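Local coordinates for ORC1-type DNA replication protein 2 (Aeropyrum pernix, PDB 1W5T) that binds DNA and ATP and takes part in regulating DNA replication, as an archaeal member of the Cdc6/Orc family of AAA+ ATPases, at residues I298-L303 / I396-N401; I308-I313 / L359-S364; L316-T321 / F384-H389. All coordinates share one frame; numbering follows the deposited sequence.

How the interactions relate
All three interactions lie in the C-terminal winged-helix region. Interactions 2 and 3 share helix 308-322 and are buried. Interaction 2 sets helix 352-364 against it, and interaction 3 sets strand 382-386 against it further along. They meet where Leu-359 touches Phe-384 and Ile-317. Interaction 1 is nearer the surface and only partly buried. It joins the short helix 300-304 to helix 392-408, and Val-399 and Ile-396 of the latter also pack on helix 308-322. The chemistry differs with place. Interaction 1 is wholly apolar, interaction 2 adds a histidine-carboxylate hydrogen bond, and interaction 3 packs side chains against strand backbone.

Interaction 1 (I298-L303 / I396-N401); sequences IQTHEL and IEVVDN
The backbones are nearest at Thr-300 and Val-398, whose CA atoms are 7.4 Å apart, and at Leu-303 and Val-399, at a similar spacing. Segment 298-303 enters the short helix 300-304, with Gln-299 as its N-cap. Segment 396-401 is part of the long helix 392-408.

Val-398 carries the contact, and its two methyls have separate partners. Ile-298 comes tip to tip: its CD1 lies 3.8 Å from CG2 of Val-398. The chain of Ile-298 is extended, with CG1 anti to the backbone N (chi1 163°) and CD1 carried on outward. The other methyl, CG1 of Val-398, is met by CD1 of Leu-303 at 3.7 Å. These two side chains cross at about a right angle. The same CD1 of Leu-303 also touches CG2 of Val-399 at 4.0 Å. Thr-300 adds a looser methyl contact at the margin, CG2 to CG1 of Val-398 at 4.2 Å.

Leu-395 and Ile-402 of helix 392-408 extend the packing around Leu-303. Asp-400 of the same helix forms a salt bridge with Arg-315 of helix 308-322.

The contact joins the short helix 300-304 to helix 392-408, the last of the chain. Its closest approaches are all between methyl groups, with no polar bond between the segments, so it probably rests on close fit and on partial exclusion of water.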
loop_
_atom_site.group_PDB
_atom_site.type_symbol
_atom_site.label_atom_id
_atom_site.label_comp_id
_atom_site.label_asym_id
_atom_site.label_seq_id
_atom_site.Cartn_x
_atom_site.Cartn_y
_atom_site.Cartn_z
ATOM N N ILE A 298 -7.126 -11.036 3.745
ATOM C CA ILE A 298 -6.420 -12.148 3.079
ATOM C C ILE A 298 -6.693 -12.130 1.564
ATOM O O ILE A 298 -7.821 -12.308 1.097
ATOM C CB ILE A 298 -6.643 -13.574 3.725
ATOM C CG1 ILE A 298 -6.232 -14.659 2.729
ATOM C CG2 ILE A 298 -8.076 -13.796 4.200
ATOM C CD1 ILE A 298 -6.328 -16.057 3.264
ATOM N N GLN A 299 -5.624 -11.889 0.821
ATOM C CA GLN A 299 -5.717 -11.651 -0.603
ATOM C C GLN A 299 -5.546 -12.985 -1.323
ATOM O O GLN A 299 -4.443 -13.525 -1.406
ATOM C CB GLN A 299 -4.671 -10.605 -1.014
ATOM C CG GLN A 299 -4.819 -9.278 -0.256
ATOM C CD GLN A 299 -3.529 -8.814 0.430
ATOM O OE1 GLN A 299 -3.364 -8.997 1.634
ATOM N NE2 GLN A 299 -2.634 -8.199 -0.331
ATOM N N THR A 300 -6.658 -13.521 -1.813
ATOM C CA THR A 300 -6.690 -14.853 -2.412
ATOM C C THR A 300 -5.851 -14.956 -3.692
ATOM O O THR A 300 -5.324 -16.036 -4.021
ATOM C CB THR A 300 -8.161 -15.346 -2.671
ATOM O OG1 THR A 300 -8.729 -14.658 -3.786
ATOM C CG2 THR A 300 -9.105 -14.985 -1.516
ATOM N N HIS A 301 -5.705 -13.829 -4.393
ATOM C CA HIS A 301 -4.945 -13.811 -5.645
ATOM C C HIS A 301 -3.459 -14.061 -5.411
ATOM O O HIS A 301 -2.780 -14.568 -6.299
ATOM C CB HIS A 301 -5.182 -12.529 -6.436
ATOM C CG HIS A 301 -4.481 -11.332 -5.878
ATOM N ND1 HIS A 301 -3.516 -10.644 -6.581
ATOM C CD2 HIS A 301 -4.616 -10.689 -4.692
ATOM C CE1 HIS A 301 -3.078 -9.636 -5.845
ATOM N NE2 HIS A 301 -3.732 -9.639 -4.696
ATOM N N GLU A 302 -2.993 -13.715 -4.214
ATOM C CA GLU A 302 -1.635 -13.966 -3.748
ATOM C C GLU A 302 -1.440 -15.477 -3.514
ATOM O O GLU A 302 -0.446 -16.057 -3.938
ATOM C CB GLU A 302 -1.431 -13.203 -2.429
ATOM C CG GLU A 302 -0.239 -12.258 -2.247
ATOM C CD GLU A 302 0.480 -11.842 -3.515
ATOM O OE1 GLU A 302 0.383 -10.662 -3.905
ATOM O OE2 GLU A 302 1.174 -12.694 -4.094
ATOM N N LEU A 303 -2.411 -16.100 -2.842
ATOM C CA LEU A 303 -2.383 -17.536 -2.582
ATOM C C LEU A 303 -2.509 -18.377 -3.840
ATOM O O LEU A 303 -1.758 -19.332 -4.007
ATOM C CB LEU A 303 -3.442 -17.942 -1.564
ATOM C CG LEU A 303 -3.357 -17.226 -0.218
ATOM C CD1 LEU A 303 -4.513 -17.649 0.684
ATOM C CD2 LEU A 303 -1.990 -17.389 0.463
ATOM N N ILE A 396 -6.546 -21.440 6.466
ATOM C CA ILE A 396 -6.710 -22.896 6.254
ATOM C C ILE A 396 -7.858 -23.173 5.265
ATOM O O ILE A 396 -7.678 -23.872 4.280
ATOM C CB ILE A 396 -6.957 -23.652 7.591
ATOM C CG1 ILE A 396 -5.673 -23.785 8.392
ATOM C CG2 ILE A 396 -7.531 -25.056 7.357
ATOM C CD1 ILE A 396 -5.898 -23.911 9.869
ATOM N N GLU A 397 -9.024 -22.606 5.533
ATOM C CA GLU A 397 -10.160 -22.707 4.637
ATOM C C GLU A 397 -9.764 -22.329 3.203
ATOM O O GLU A 397 -9.831 -23.173 2.311
ATOM C CB GLU A 397 -11.271 -21.770 5.121
ATOM C CG GLU A 397 -12.330 -22.414 6.001
ATOM C CD GLU A 397 -13.741 -21.898 5.685
ATOM O OE1 GLU A 397 -14.299 -21.121 6.512
ATOM O OE2 GLU A 397 -14.288 -22.262 4.605
ATOM N N VAL A 398 -9.340 -21.075 2.995
ATOM C CA VAL A 398 -8.999 -20.545 1.664
ATOM C C VAL A 398 -8.001 -21.456 0.962
ATOM O O VAL A 398 -8.189 -21.870 -0.195
ATOM C CB VAL A 398 -8.416 -19.100 1.746
ATOM C CG1 VAL A 398 -8.042 -18.567 0.375
ATOM C CG2 VAL A 398 -9.396 -18.141 2.384
ATOM N N VAL A 399 -6.957 -21.801 1.697
ATOM C CA VAL A 399 -5.865 -22.597 1.175
ATOM C C VAL A 399 -6.338 -23.961 0.691
ATOM O O VAL A 399 -5.962 -24.390 -0.415
ATOM C CB VAL A 399 -4.696 -22.659 2.201
ATOM C CG1 VAL A 399 -3.600 -23.611 1.770
ATOM C CG2 VAL A 399 -4.133 -21.249 2.379
ATOM N N ASP A 400 -7.181 -24.628 1.486
ATOM C CA ASP A 400 -7.673 -25.954 1.082
ATOM C C ASP A 400 -8.358 -25.938 -0.290
ATOM O O ASP A 400 -8.035 -26.787 -1.136
ATOM C CB ASP A 400 -8.612 -26.585 2.109
ATOM C CG ASP A 400 -7.879 -27.109 3.324
ATOM O OD1 ASP A 400 -6.734 -27.593 3.175
ATOM O OD2 ASP A 400 -8.373 -27.070 4.472
ATOM N N ASN A 401 -9.273 -24.978 -0.495
ATOM C CA ASN A 401 -10.019 -24.840 -1.753
ATOM C C ASN A 401 -9.090 -24.564 -2.949
ATOM O O ASN A 401 -9.342 -25.002 -4.057
ATOM C CB ASN A 401 -11.163 -23.797 -1.658
ATOM C CG ASN A 401 -12.211 -24.121 -0.529
ATOM O OD1 ASN A 401 -12.330 -25.268 -0.060
ATOM N ND2 ASN A 401 -12.959 -23.087 -0.092
#

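Interaction 2 (I308-I313 / L359-S364); sequences IHELII and LKHLTS
Glu-310 and His-361 join two helices of the winged-helix domain, a helix-turn-helix type of DNA-binding fold. Segment 308-313 opens helix 308-322, and 359-364 closes helix 352-364. The axes of the two segments come within 10.1 Å and cross at -71°.

The polar part is one histidine-carboxylate hydrogen bond. ND1 of His-361 donates to OE2 of Glu-310 over 3.3 Å, a rather long bond with an angle of 152° at the hydrogen. OE2 lies at the ring edge, close to the ring plane. On the carboxylate, the donor arrives on the syn side, moderately out of plane. The two flat groups are turned well away from coplanar. CG of His-361 is anti to the backbone N (chi1 -168°), which carries it out from its helix, and the ring on it presents its ND1 edge to OE2 of Glu-310. A negative Glu-310 would probably favour a protonated imidazole.

The apolar part lies beside it. Ile-313 presents its branch methyl CG2 to two leucines. CG2 meets CD1 of Leu-362 at 3.8 Å and CD2 of Leu-359 at 4.1 Å. Ile-313 and Leu-359 cross at about a right angle. Tyr-337 and Leu-333 of helix 330-345 pack on Ile-313 and Leu-359 respectively, so that helix backs both partners. Tyr-355 adds a further contact to Ile-313 from helix 352-364.

A last contact involves the backbone of the first helix: CD1 of Leu-362 rests 3.8 Å from the carbonyl O of Glu-310.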
loop_
_atom_site.group_PDB
_atom_site.type_symbol
_atom_site.label_atom_id
_atom_site.label_comp_id
_atom_site.label_asym_id
_atom_site.label_seq_id
_atom_site.Cartn_x
_atom_site.Cartn_y
_atom_site.Cartn_z
ATOM N N ILE A 308 0.871 -25.776 -5.266
ATOM C CA ILE A 308 0.173 -26.676 -4.343
ATOM C C ILE A 308 1.045 -26.978 -3.139
ATOM O O ILE A 308 0.586 -27.092 -2.015
ATOM C CB ILE A 308 -0.148 -28.021 -5.071
ATOM C CG1 ILE A 308 -1.075 -27.801 -6.257
ATOM C CG2 ILE A 308 -0.767 -29.026 -4.140
ATOM C CD1 ILE A 308 -1.178 -29.013 -7.177
ATOM N N HIS A 309 2.333 -27.081 -3.411
ATOM C CA HIS A 309 3.266 -27.551 -2.432
ATOM C C HIS A 309 3.604 -26.520 -1.389
ATOM O O HIS A 309 3.652 -26.849 -0.208
ATOM C CB HIS A 309 4.452 -28.198 -3.124
ATOM C CG HIS A 309 4.182 -29.629 -3.467
ATOM N ND1 HIS A 309 4.424 -30.661 -2.582
ATOM C CD2 HIS A 309 3.576 -30.190 -4.541
ATOM C CE1 HIS A 309 4.024 -31.801 -3.118
ATOM N NE2 HIS A 309 3.508 -31.542 -4.307
ATOM N N GLU A 310 3.749 -25.269 -1.825
ATOM C CA GLU A 310 3.792 -24.131 -0.904
ATOM C C GLU A 310 2.523 -24.053 -0.073
ATOM O O GLU A 310 2.585 -23.832 1.121
ATOM C CB GLU A 310 3.999 -22.811 -1.631
ATOM C CG GLU A 310 4.661 -22.953 -2.982
ATOM C CD GLU A 310 5.516 -21.769 -3.355
ATOM O OE1 GLU A 310 5.506 -21.424 -4.538
ATOM O OE2 GLU A 310 6.195 -21.200 -2.480
ATOM N N LEU A 311 1.386 -24.252 -0.719
ATOM C CA LEU A 311 0.082 -24.166 -0.083
ATOM C C LEU A 311 -0.088 -25.245 1.006
ATOM O O LEU A 311 -0.655 -24.988 2.070
ATOM C CB LEU A 311 -0.998 -24.306 -1.165
ATOM C CG LEU A 311 -1.765 -23.155 -1.834
ATOM C CD1 LEU A 311 -1.195 -21.793 -1.561
ATOM C CD2 LEU A 311 -1.927 -23.378 -3.352
ATOM N N ILE A 312 0.400 -26.456 0.731
ATOM C CA ILE A 312 0.419 -27.518 1.734
ATOM C C ILE A 312 1.261 -27.148 2.989
ATOM O O ILE A 312 0.863 -27.406 4.116
ATOM C CB ILE A 312 0.865 -28.888 1.108
ATOM C CG1 ILE A 312 -0.220 -29.429 0.195
ATOM C CG2 ILE A 312 1.095 -29.931 2.175
ATOM C CD1 ILE A 312 0.347 -30.133 -1.007
ATOM N N ILE A 313 2.405 -26.539 2.765
ATOM C CA ILE A 313 3.302 -26.113 3.833
ATOM C C ILE A 313 2.729 -24.944 4.625
ATOM O O ILE A 313 2.766 -24.944 5.889
ATOM C CB ILE A 313 4.685 -25.771 3.265
ATOM C CG1 ILE A 313 5.250 -27.002 2.524
ATOM C CG2 ILE A 313 5.597 -25.307 4.398
ATOM C CD1 ILE A 313 6.435 -26.693 1.525
ATOM N N LEU A 359 9.825 -22.837 1.478
ATOM C CA LEU A 359 9.781 -22.229 2.801
ATOM C C LEU A 359 10.287 -20.797 2.780
ATOM O O LEU A 359 9.688 -19.900 3.386
ATOM C CB LEU A 359 10.598 -23.022 3.822
ATOM C CG LEU A 359 9.829 -24.028 4.665
ATOM C CD1 LEU A 359 10.776 -24.973 5.324
ATOM C CD2 LEU A 359 8.942 -23.345 5.685
ATOM N N LYS A 360 11.416 -20.617 2.096
ATOM C CA LYS A 360 11.973 -19.291 1.845
ATOM C C LYS A 360 10.958 -18.341 1.226
ATOM O O LYS A 360 10.728 -17.267 1.745
ATOM C CB LYS A 360 13.205 -19.360 0.951
ATOM C CG LYS A 360 14.222 -18.307 1.361
ATOM C CD LYS A 360 14.831 -18.589 2.765
ATOM C CE LYS A 360 16.249 -17.948 2.893
ATOM N NZ LYS A 360 16.564 -17.130 1.661
ATOM N N HIS A 361 10.338 -18.769 0.133
ATOM C CA HIS A 361 9.374 -17.948 -0.565
ATOM C C HIS A 361 8.206 -17.517 0.317
ATOM O O HIS A 361 7.798 -16.358 0.264
ATOM C CB HIS A 361 8.864 -18.648 -1.800
ATOM C CG HIS A 361 8.098 -17.750 -2.693
ATOM N ND1 HIS A 361 6.823 -18.047 -3.130
ATOM C CD2 HIS A 361 8.397 -16.525 -3.188
ATOM C CE1 HIS A 361 6.376 -17.047 -3.869
ATOM N NE2 HIS A 361 7.316 -16.118 -3.929
ATOM N N LEU A 362 7.675 -18.450 1.118
ATOM C CA LEU A 362 6.608 -18.160 2.068
ATOM C C LEU A 362 7.081 -17.082 3.008
ATOM O O LEU A 362 6.325 -16.174 3.321
ATOM C CB LEU A 362 6.162 -19.396 2.901
ATOM C CG LEU A 362 5.344 -20.496 2.175
ATOM C CD1 LEU A 362 5.196 -21.812 2.960
ATOM C CD2 LEU A 362 3.980 -20.022 1.640
ATOM N N THR A 363 8.334 -17.177 3.442
ATOM C CA THR A 363 8.885 -16.209 4.361
ATOM C C THR A 363 8.961 -14.817 3.722
ATOM O O THR A 363 8.563 -13.820 4.327
ATOM C CB THR A 363 10.281 -16.670 4.856
ATOM O OG1 THR A 363 10.095 -17.681 5.852
ATOM C CG2 THR A 363 10.989 -15.548 5.603
ATOM N N SER A 364 9.463 -14.770 2.498
ATOM C CA SER A 364 9.634 -13.504 1.798
ATOM C C SER A 364 8.304 -12.867 1.447
ATOM O O SER A 364 8.244 -11.653 1.204
ATOM C CB SER A 364 10.488 -13.680 0.555
ATOM O OG SER A 364 9.765 -14.329 -0.426
#

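Interaction 3 (L316-T321 / F384-H389); sequences LIAEAT and FRLAPH
Ile-317 has CG2 anti to its backbone N and CG1 anti to its carbonyl carbon (chi1 -71°), and both branches meet strand 382-386. Leu-386 has CG anti to its own backbone N (chi1 -156°), and CD2 on that CG meets CB of the small Ala-318 at 4.1 Å.

CG2 of Ile-317 packs on the strand backbone. It lies 3.3 Å from N of Leu-386 and 3.5 Å from C of Arg-385, so it sits over the peptide link between them. The other branch of Ile-317 ends at CD1, which is 3.9 Å from CB of Phe-384.

Thr-321 crosses Leu-386 at about a right angle. Its OG1 is 3.7 Å from CB of Leu-386, while it donates a hydrogen bond to O of Ile-317, 3.1 Å away and one turn back. A valine in its place has no hydroxyl to give that carbonyl, and would probably leave it, within this segment, with just the weak bond from the valine's own backbone N.

The axes of the helix and strand segments are 6.9 Å apart at their closest and cross at -80°. The side chain of Arg-385 leaves the strand away from the helix, and its NE forms a salt bridge with Asp-369 of strand 368-372. The wing sheet thus seats on helix 308-322 through aliphatic side chains packed on each other and on a strand peptide, with the threonine hydroxyl satisfied within its own helix.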
loop_
_atom_site.group_PDB
_atom_site.type_symbol
_atom_site.label_atom_id
_atom_site.label_comp_id
_atom_site.label_asym_id
_atom_site.label_seq_id
_atom_site.Cartn_x
_atom_site.Cartn_y
_atom_site.Cartn_z
ATOM N N LEU A 316 0.088 -26.295 6.919
ATOM C CA LEU A 316 0.607 -27.014 8.058
ATOM C C LEU A 316 1.126 -26.059 9.128
ATOM O O LEU A 316 0.886 -26.253 10.320
ATOM C CB LEU A 316 1.695 -27.991 7.619
ATOM C CG LEU A 316 1.288 -29.242 6.844
ATOM C CD1 LEU A 316 2.509 -29.760 6.142
ATOM C CD2 LEU A 316 0.657 -30.335 7.740
ATOM N N ILE A 317 1.830 -25.011 8.684
ATOM C CA ILE A 317 2.316 -23.969 9.573
ATOM C C ILE A 317 1.125 -23.284 10.235
ATOM O O ILE A 317 1.158 -23.013 11.418
ATOM C CB ILE A 317 3.194 -22.992 8.803
ATOM C CG1 ILE A 317 4.520 -23.669 8.438
ATOM C CG2 ILE A 317 3.404 -21.695 9.585
ATOM C CD1 ILE A 317 5.593 -22.774 7.776
ATOM N N ALA A 318 0.066 -23.036 9.478
ATOM C CA ALA A 318 -1.172 -22.455 10.041
ATOM C C ALA A 318 -1.825 -23.340 11.098
ATOM O O ALA A 318 -2.101 -22.871 12.177
ATOM C CB ALA A 318 -2.178 -22.119 8.959
ATOM N N GLU A 319 -2.056 -24.619 10.818
ATOM C CA GLU A 319 -2.643 -25.478 11.860
ATOM C C GLU A 319 -1.812 -25.649 13.143
ATOM O O GLU A 319 -2.368 -25.797 14.204
ATOM C CB GLU A 319 -3.085 -26.835 11.314
ATOM C CG GLU A 319 -1.975 -27.720 10.818
ATOM C CD GLU A 319 -2.504 -28.895 10.014
ATOM O OE1 GLU A 319 -2.039 -30.036 10.238
ATOM O OE2 GLU A 319 -3.384 -28.685 9.148
ATOM N N ALA A 320 -0.491 -25.613 13.040
ATOM C CA ALA A 320 0.349 -25.656 14.223
ATOM C C ALA A 320 0.093 -24.427 15.106
ATOM O O ALA A 320 0.295 -24.474 16.332
ATOM C CB ALA A 320 1.806 -25.748 13.835
ATOM N N THR A 321 -0.385 -23.350 14.482
ATOM C CA THR A 321 -0.654 -22.096 15.177
ATOM C C THR A 321 -2.018 -22.126 15.862
ATOM O O THR A 321 -2.137 -21.757 17.031
ATOM C CB THR A 321 -0.541 -20.930 14.176
ATOM O OG1 THR A 321 0.803 -20.884 13.669
ATOM C CG2 THR A 321 -0.723 -19.603 14.867
ATOM N N PHE A 384 9.357 -21.826 12.710
ATOM C CA PHE A 384 8.480 -21.166 11.756
ATOM C C PHE A 384 7.153 -20.939 12.398
ATOM O O PHE A 384 6.701 -21.782 13.186
ATOM C CB PHE A 384 8.252 -22.040 10.538
ATOM C CG PHE A 384 9.467 -22.277 9.707
ATOM C CD1 PHE A 384 10.163 -23.487 9.788
ATOM C CD2 PHE A 384 9.895 -21.326 8.806
ATOM C CE1 PHE A 384 11.296 -23.720 9.005
ATOM C CE2 PHE A 384 11.027 -21.547 8.008
ATOM C CZ PHE A 384 11.720 -22.751 8.110
ATOM N N ARG A 385 6.516 -19.820 12.081
ATOM C CA ARG A 385 5.147 -19.563 12.531
ATOM C C ARG A 385 4.316 -18.841 11.454
ATOM O O ARG A 385 4.845 -18.182 10.578
ATOM C CB ARG A 385 5.163 -18.779 13.851
ATOM C CG ARG A 385 4.967 -17.239 13.725
ATOM C CD ARG A 385 5.068 -16.451 15.019
ATOM N NE ARG A 385 5.890 -15.251 14.857
ATOM C CZ ARG A 385 6.161 -14.370 15.828
ATOM N NH1 ARG A 385 5.669 -14.528 17.053
ATOM N NH2 ARG A 385 6.939 -13.329 15.569
ATOM N N LEU A 386 3.010 -18.982 11.499
ATOM C CA LEU A 386 2.167 -18.088 10.729
ATOM C C LEU A 386 2.367 -16.671 11.238
ATOM O O LEU A 386 2.528 -16.451 12.444
ATOM C CB LEU A 386 0.699 -18.483 10.852
ATOM C CG LEU A 386 -0.108 -17.993 9.652
ATOM C CD1 LEU A 386 0.382 -18.786 8.419
ATOM C CD2 LEU A 386 -1.570 -18.190 9.899
ATOM N N ALA A 387 2.380 -15.713 10.323
ATOM C CA ALA A 387 2.362 -14.291 10.691
ATOM C C ALA A 387 1.211 -14.066 11.677
ATOM O O ALA A 387 0.071 -14.392 11.380
ATOM C CB ALA A 387 2.185 -13.439 9.449
ATOM N N PRO A 388 1.512 -13.591 12.874
ATOM C CA PRO A 388 0.478 -13.469 13.930
ATOM C C PRO A 388 -0.820 -12.727 13.511
ATOM O O PRO A 388 -1.897 -13.041 14.035
ATOM C CB PRO A 388 1.211 -12.746 15.063
ATOM C CG PRO A 388 2.667 -13.158 14.855
ATOM C CD PRO A 388 2.852 -13.171 13.326
ATOM N N HIS A 389 -0.724 -11.815 12.546
ATOM C CA HIS A 389 -1.864 -11.005 12.134
ATOM C C HIS A 389 -2.850 -11.743 11.218
ATOM O O HIS A 389 -4.000 -11.303 11.030
ATOM C CB HIS A 389 -1.377 -9.715 11.468
ATOM C CG HIS A 389 -0.782 -9.924 10.117
ATOM N ND1 HIS A 389 0.424 -10.557 9.925
ATOM C CD2 HIS A 389 -1.233 -9.592 8.884
ATOM C CE1 HIS A 389 0.692 -10.608 8.634
ATOM N NE2 HIS A 389 -0.295 -10.026 7.979
#